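Local coordinates for phosphate binding protein (Planctomyces limnophilus, PDB 4JWO) that probably binds phosphate as the solute-binding component of a system that carries the ion across the cytoplasmic membrane, at residues 146-152 against 252-258; 167-173 against 213-218. All coordinates share one frame; numbering follows the deposited sequence.

Interaction 1 (146-152 against 252-258); sequences VVINPAN and KLKAVKI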
loop_
_atom_site.group_PDB
_atom_site.type_symbol
_atom_site.label_atom_id
_atom_site.label_comp_id
_atom_site.label_asym_id
_atom_site.label_seq_id
_atom_site.Cartn_x
_atom_site.Cartn_y
_atom_site.Cartn_z
ATOM N N VAL A 146 2.923 -5.519 11.642
ATOM C CA VAL A 146 2.696 -5.152 13.030
ATOM C C VAL A 146 3.815 -5.784 13.839
ATOM O O VAL A 146 4.122 -6.970 13.671
ATOM C CB VAL A 146 1.349 -5.687 13.512
ATOM C CG1 VAL A 146 1.168 -5.430 14.996
ATOM C CG2 VAL A 146 0.231 -5.038 12.701
ATOM N N VAL A 147 4.457 -4.991 14.691
ATOM C CA VAL A 147 5.598 -5.477 15.447
ATOM C C VAL A 147 5.411 -5.298 16.942
ATOM O O VAL A 147 4.745 -4.374 17.397
ATOM C CB VAL A 147 6.909 -4.766 15.010
ATOM C CG1 VAL A 147 7.253 -5.127 13.572
ATOM C CG2 VAL A 147 6.779 -3.243 15.161
ATOM N N ILE A 148 5.986 -6.222 17.696
ATOM C CA ILE A 148 6.068 -6.123 19.140
ATOM C C ILE A 148 7.524 -6.266 19.561
ATOM O O ILE A 148 8.395 -6.592 18.746
ATOM C CB ILE A 148 5.170 -7.170 19.831
ATOM C CG1 ILE A 148 5.471 -8.574 19.302
ATOM C CG2 ILE A 148 3.707 -6.823 19.604
ATOM C CD1 ILE A 148 4.633 -9.699 19.953
ATOM N N ASN A 149 7.809 -6.003 20.829
ATOM C CA ASN A 149 9.159 -6.159 21.328
ATOM C C ASN A 149 9.447 -7.647 21.414
ATOM O O ASN A 149 8.547 -8.423 21.722
ATOM C CB ASN A 149 9.258 -5.519 22.708
ATOM C CG ASN A 149 10.658 -5.519 23.240
ATOM O OD1 ASN A 149 11.100 -6.488 23.867
ATOM N ND2 ASN A 149 11.379 -4.425 23.003
ATOM N N PRO A 150 10.688 -8.065 21.120
ATOM C CA PRO A 150 10.946 -9.510 21.151
ATOM C C PRO A 150 10.682 -10.156 22.509
ATOM O O PRO A 150 10.462 -11.369 22.550
ATOM C CB PRO A 150 12.432 -9.602 20.784
ATOM C CG PRO A 150 12.646 -8.414 19.900
ATOM C CD PRO A 150 11.840 -7.323 20.575
ATOM N N ALA A 151 10.705 -9.374 23.590
ATOM C CA ALA A 151 10.447 -9.916 24.930
ATOM C C ALA A 151 8.968 -10.241 25.156
ATOM O O ALA A 151 8.616 -10.886 26.141
ATOM C CB ALA A 151 10.941 -8.968 26.000
ATOM N N ASN A 152 8.109 -9.788 24.249
ATOM C CA ASN A 152 6.674 -10.082 24.300
ATOM C C ASN A 152 6.419 -11.474 23.723
ATOM O O ASN A 152 6.608 -11.695 22.531
ATOM C CB ASN A 152 5.927 -9.020 23.475
ATOM C CG ASN A 152 4.412 -9.150 23.548
ATOM O OD1 ASN A 152 3.869 -10.245 23.705
ATOM N ND2 ASN A 152 3.719 -8.020 23.416
ATOM N N LYS A 252 15.904 -7.522 15.727
ATOM C CA LYS A 252 15.608 -6.656 16.871
ATOM C C LYS A 252 14.114 -6.474 17.119
ATOM O O LYS A 252 13.716 -5.855 18.105
ATOM C CB LYS A 252 16.250 -5.280 16.669
ATOM C CG LYS A 252 17.755 -5.334 16.450
ATOM C CD LYS A 252 18.341 -3.947 16.206
ATOM C CE LYS A 252 17.671 -3.255 15.037
ATOM N NZ LYS A 252 16.797 -2.148 15.492
ATOM N N LEU A 253 13.302 -7.008 16.212
ATOM C CA LEU A 253 11.853 -6.862 16.263
ATOM C C LEU A 253 11.178 -8.223 16.149
ATOM O O LEU A 253 11.747 -9.163 15.602
ATOM C CB LEU A 253 11.372 -6.001 15.091
ATOM C CG LEU A 253 11.892 -4.569 14.978
ATOM C CD1 LEU A 253 11.550 -4.036 13.586
ATOM C CD2 LEU A 253 11.256 -3.695 16.056
ATOM N N LYS A 254 9.949 -8.319 16.638
ATOM C CA LYS A 254 9.153 -9.523 16.441
ATOM C C LYS A 254 7.932 -9.145 15.603
ATOM O O LYS A 254 7.143 -8.291 15.994
ATOM C CB LYS A 254 8.744 -10.114 17.803
ATOM C CG LYS A 254 7.806 -11.310 17.706
ATOM C CD LYS A 254 7.558 -11.933 19.088
ATOM C CE LYS A 254 8.810 -12.580 19.645
ATOM N NZ LYS A 254 8.566 -13.205 20.985
ATOM N N ALA A 255 7.784 -9.759 14.429
ATOM C CA ALA A 255 6.608 -9.488 13.619
ATOM C C ALA A 255 5.445 -10.309 14.155
ATOM O O ALA A 255 5.565 -11.522 14.368
ATOM C CB ALA A 255 6.854 -9.813 12.143
ATOM N N VAL A 256 4.325 -9.638 14.375
ATOM C CA VAL A 256 3.109 -10.303 14.825
ATOM C C VAL A 256 2.497 -11.103 13.680
ATOM O O VAL A 256 2.386 -10.619 12.550
ATOM C CB VAL A 256 2.097 -9.264 15.352
ATOM C CG1 VAL A 256 0.758 -9.909 15.689
ATOM C CG2 VAL A 256 2.687 -8.546 16.572
ATOM N N LYS A 257 2.124 -12.342 13.970
ATOM C CA LYS A 257 1.391 -13.148 13.000
ATOM C C LYS A 257 -0.065 -12.700 13.006
ATOM O O LYS A 257 -0.611 -12.405 14.064
ATOM C CB LYS A 257 1.506 -14.628 13.353
ATOM C CG LYS A 257 2.942 -15.101 13.457
ATOM C CD LYS A 257 3.009 -16.561 13.851
ATOM C CE LYS A 257 4.423 -17.099 13.733
ATOM N NZ LYS A 257 5.384 -16.364 14.595
ATOM N N ILE A 258 -0.686 -12.648 11.826
ATOM C CA ILE A 258 -1.987 -12.000 11.669
ATOM C C ILE A 258 -3.105 -12.966 11.269
ATOM O O ILE A 258 -2.990 -13.694 10.280
ATOM C CB ILE A 258 -1.903 -10.851 10.633
ATOM C CG1 ILE A 258 -0.865 -9.804 11.060
ATOM C CG2 ILE A 258 -3.269 -10.176 10.434
ATOM C CD1 ILE A 258 -1.237 -9.034 12.324
HETATM O O HOH W 1 2.793 -8.373 10.951
#

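Interaction 2 (167-173 against 213-218); sequences WAADSKV and SSRSDY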
loop_
_atom_site.group_PDB
_atom_site.type_symbol
_atom_site.label_atom_id
_atom_site.label_comp_id
_atom_site.label_asym_id
_atom_site.label_seq_id
_atom_site.Cartn_x
_atom_site.Cartn_y
_atom_site.Cartn_z
ATOM N N TRP A 167 -6.742 0.121 17.925
ATOM C CA TRP A 167 -6.465 1.282 17.072
ATOM C C TRP A 167 -7.662 2.114 16.639
ATOM O O TRP A 167 -7.482 3.196 16.076
ATOM C CB TRP A 167 -5.721 0.836 15.813
ATOM C CG TRP A 167 -4.275 0.517 16.064
ATOM C CD1 TRP A 167 -3.725 -0.719 16.211
ATOM C CD2 TRP A 167 -3.202 1.461 16.210
ATOM N NE1 TRP A 167 -2.372 -0.611 16.417
ATOM C CE2 TRP A 167 -2.022 0.721 16.435
ATOM C CE3 TRP A 167 -3.119 2.858 16.167
ATOM C CZ2 TRP A 167 -0.774 1.327 16.604
ATOM C CZ3 TRP A 167 -1.890 3.464 16.348
ATOM C CH2 TRP A 167 -0.728 2.694 16.558
ATOM N N ALA A 168 -8.876 1.632 16.902
ATOM C CA ALA A 168 -10.072 2.304 16.398
ATOM C C ALA A 168 -10.148 3.736 16.874
ATOM O O ALA A 168 -9.617 4.081 17.933
ATOM C CB ALA A 168 -11.324 1.567 16.826
ATOM N N ALA A 169 -10.848 4.548 16.091
ATOM C CA ALA A 169 -11.048 5.958 16.391
ATOM C C ALA A 169 -11.559 6.195 17.805
ATOM O O ALA A 169 -11.212 7.198 18.422
ATOM C CB ALA A 169 -12.007 6.568 15.386
ATOM N N ASP A 170 -12.395 5.283 18.303
ATOM C CA ASP A 170 -13.002 5.425 19.611
ATOM C C ASP A 170 -12.376 4.504 20.657
ATOM O O ASP A 170 -12.916 4.358 21.750
ATOM C CB ASP A 170 -14.508 5.149 19.538
ATOM C CG ASP A 170 -14.833 3.688 19.253
ATOM O OD1 ASP A 170 -14.081 3.017 18.513
ATOM O OD2 ASP A 170 -15.859 3.209 19.774
ATOM N N SER A 171 -11.241 3.897 20.336
ATOM C CA SER A 171 -10.583 3.013 21.294
ATOM C C SER A 171 -9.877 3.790 22.392
ATOM O O SER A 171 -9.134 4.743 22.121
ATOM C CB SER A 171 -9.567 2.106 20.612
ATOM O OG SER A 171 -8.912 1.331 21.609
ATOM N N LYS A 172 -10.120 3.372 23.630
ATOM C CA LYS A 172 -9.432 3.930 24.784
ATOM C C LYS A 172 -8.500 2.891 25.383
ATOM O O LYS A 172 -8.008 3.072 26.498
ATOM C CB LYS A 172 -10.439 4.357 25.850
ATOM C CG LYS A 172 -11.627 5.122 25.299
ATOM C CD LYS A 172 -11.180 6.356 24.531
ATOM C CE LYS A 172 -12.336 6.935 23.736
ATOM N NZ LYS A 172 -11.985 8.238 23.097
ATOM N N VAL A 173 -8.274 1.798 24.657
ATOM C CA VAL A 173 -7.490 0.680 25.189
ATOM C C VAL A 173 -6.103 1.157 25.571
ATOM O O VAL A 173 -5.420 1.814 24.785
ATOM C CB VAL A 173 -7.400 -0.496 24.184
ATOM C CG1 VAL A 173 -6.257 -1.462 24.550
ATOM C CG2 VAL A 173 -8.724 -1.229 24.134
ATOM N N SER A 213 -9.465 6.150 9.624
ATOM C CA SER A 213 -9.090 6.948 10.771
ATOM C C SER A 213 -8.555 6.038 11.856
ATOM O O SER A 213 -8.702 4.826 11.774
ATOM C CB SER A 213 -10.335 7.628 11.308
ATOM O OG SER A 213 -11.288 6.630 11.642
ATOM N N SER A 214 -7.936 6.628 12.876
ATOM C CA SER A 214 -7.549 5.889 14.079
ATOM C C SER A 214 -7.546 6.833 15.274
ATOM O O SER A 214 -7.669 8.046 15.113
ATOM C CB SER A 214 -6.172 5.233 13.919
ATOM O OG SER A 214 -5.115 6.159 14.101
ATOM N N ARG A 215 -7.398 6.280 16.473
ATOM C CA ARG A 215 -7.131 7.109 17.637
ATOM C C ARG A 215 -5.858 7.893 17.355
ATOM O O ARG A 215 -5.020 7.492 16.542
ATOM C CB ARG A 215 -6.938 6.227 18.875
ATOM C CG ARG A 215 -5.722 5.313 18.764
ATOM C CD ARG A 215 -5.724 4.252 19.853
ATOM N NE ARG A 215 -5.548 4.817 21.190
ATOM C CZ ARG A 215 -5.550 4.091 22.304
ATOM N NH1 ARG A 215 -5.735 2.779 22.232
ATOM N NH2 ARG A 215 -5.379 4.686 23.480
ATOM N N SER A 216 -5.709 9.027 18.020
ATOM C CA SER A 216 -4.542 9.867 17.776
ATOM C C SER A 216 -3.517 9.825 18.902
ATOM O O SER A 216 -2.434 10.409 18.772
ATOM C CB SER A 216 -4.984 11.305 17.542
ATOM O OG SER A 216 -5.597 11.842 18.701
ATOM N N ASP A 217 -3.860 9.167 20.009
ATOM C CA ASP A 217 -2.934 9.101 21.143
ATOM C C ASP A 217 -1.976 7.918 21.002
ATOM O O ASP A 217 -2.162 6.847 21.581
ATOM C CB ASP A 217 -3.662 9.091 22.491
ATOM C CG ASP A 217 -4.680 7.981 22.601
ATOM O OD1 ASP A 217 -5.341 7.674 21.585
ATOM O OD2 ASP A 217 -4.829 7.416 23.709
ATOM N N TYR A 218 -0.956 8.139 20.187
ATOM C CA TYR A 218 0.105 7.168 19.977
ATOM C C TYR A 218 1.326 7.929 19.518
ATOM O O TYR A 218 1.244 9.115 19.185
ATOM C CB TYR A 218 -0.309 6.099 18.957
ATOM C CG TYR A 218 -0.511 6.577 17.530
ATOM C CD1 TYR A 218 -1.728 7.098 17.120
ATOM C CD2 TYR A 218 0.498 6.445 16.583
ATOM C CE1 TYR A 218 -1.927 7.525 15.812
ATOM C CE2 TYR A 218 0.315 6.865 15.275
ATOM C CZ TYR A 218 -0.906 7.402 14.896
ATOM O OH TYR A 218 -1.103 7.802 13.598
HETATM O O HOH W 2 -8.105 7.199 22.348
#

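Interaction 1 (146-152 against 252-258)
Ile148 and Lys254 form the hydrogen-bonded pair of a short antiparallel ladder: Ile148 N gives to Lys254 O at 2.9 Å, and Lys254 N returns to Ile148 O at 3.1 Å. Two residues along each strand, past the non-hydrogen-bonded pair Val147 and Ala255, Val256 N reaches Val146 O at 2.8 Å, and a water bridges the other side of this pair, accepting from Val146 N and donating to Val256 O. Val256 CG2 sits 3.6 Å from Ile148 CG2, the two side chains crossing at about a right angle, and also meets Val146 CG1. Such pairing places strand 254-259 beside the end of strand 134-148 in the mixed sheet of this periplasmic-binding-protein fold, with Val147 and Leu253 touching helices 224-233 and 243-247. Past the strand end a type I turn runs from Asn149 to Asn152. With CG anti to the backbone N (chi1 175°) and the chain bent at chi3, Lys254 passes Ile148 CD1 and brings NZ to Pro150 O at 3.1 Å and Asn152 O at 2.9 Å, the latter met from above its carbonyl plane. Glu156 adds a salt bridge to NZ. A leucine here would probably leave both turn carbonyls without this donor and Glu156 without its cationic mate.

Interaction 2 (167-173 against 213-218)
Arg215 reaches across to Trp167 and Val173, in the segment at the end of helix 160-167, and is gripped at both backbone and side chain. Its N donates to Trp167 O at 3.1 Å, while NH1 meets Val173 O at 2.7 Å in the carbonyl plane, on a lone pair; NH2 adds a weak bond to the same oxygen. Ser171 O lies over the centre of one guanidinium face, and Ile166 O also accepts from NH1. Asp217 holds the group side-on within its own segment, OD1 taking NE at 2.9 Å and OD2 taking NH2 at 2.8 Å, which fixes the plane's rotation. The dense part combines this side chain with an aromatic pair: Trp167 directs the edge of its six-membered ring at the face of Tyr218, Trp167 CZ3 standing 3.6 Å from Tyr218 CG with the planes at 77°. Phe203 and Tyr240 make further edge-to-face pairs with Trp167. On the looser outer side Ala169 CB merely approaches Ser213 OG at 3.8 Å, and a water links Ser171 O to the exposed Asp217 through OD1. The whole is a T-shaped aromatic pair beside a side-on arginine-aspartate salt bridge, joining two loops of the binding-protein fold.

How the interactions relate
The two contacts illustrate how a binding-protein domain combines strand pairing with loop-to-loop packing. Along the chain the order is 146-152, 167-173, 213-218, 252-258, so interaction 2 falls wholly within the span that interaction 1 brings together. Their centres lie about 20 Å apart and their nearest atoms about 6 Å, without touching. Interaction 1 belongs to the sheet itself, pairing strands 134-148 and 254-259; interaction 2 joins the loop after helix 160-167 to the one after helix 198-208. Strand 237-242 connects them: it pairs with strand 134-148, and its Tyr240 packs against Trp167, linking the sheet to the loop after helix 160-167 within one domain.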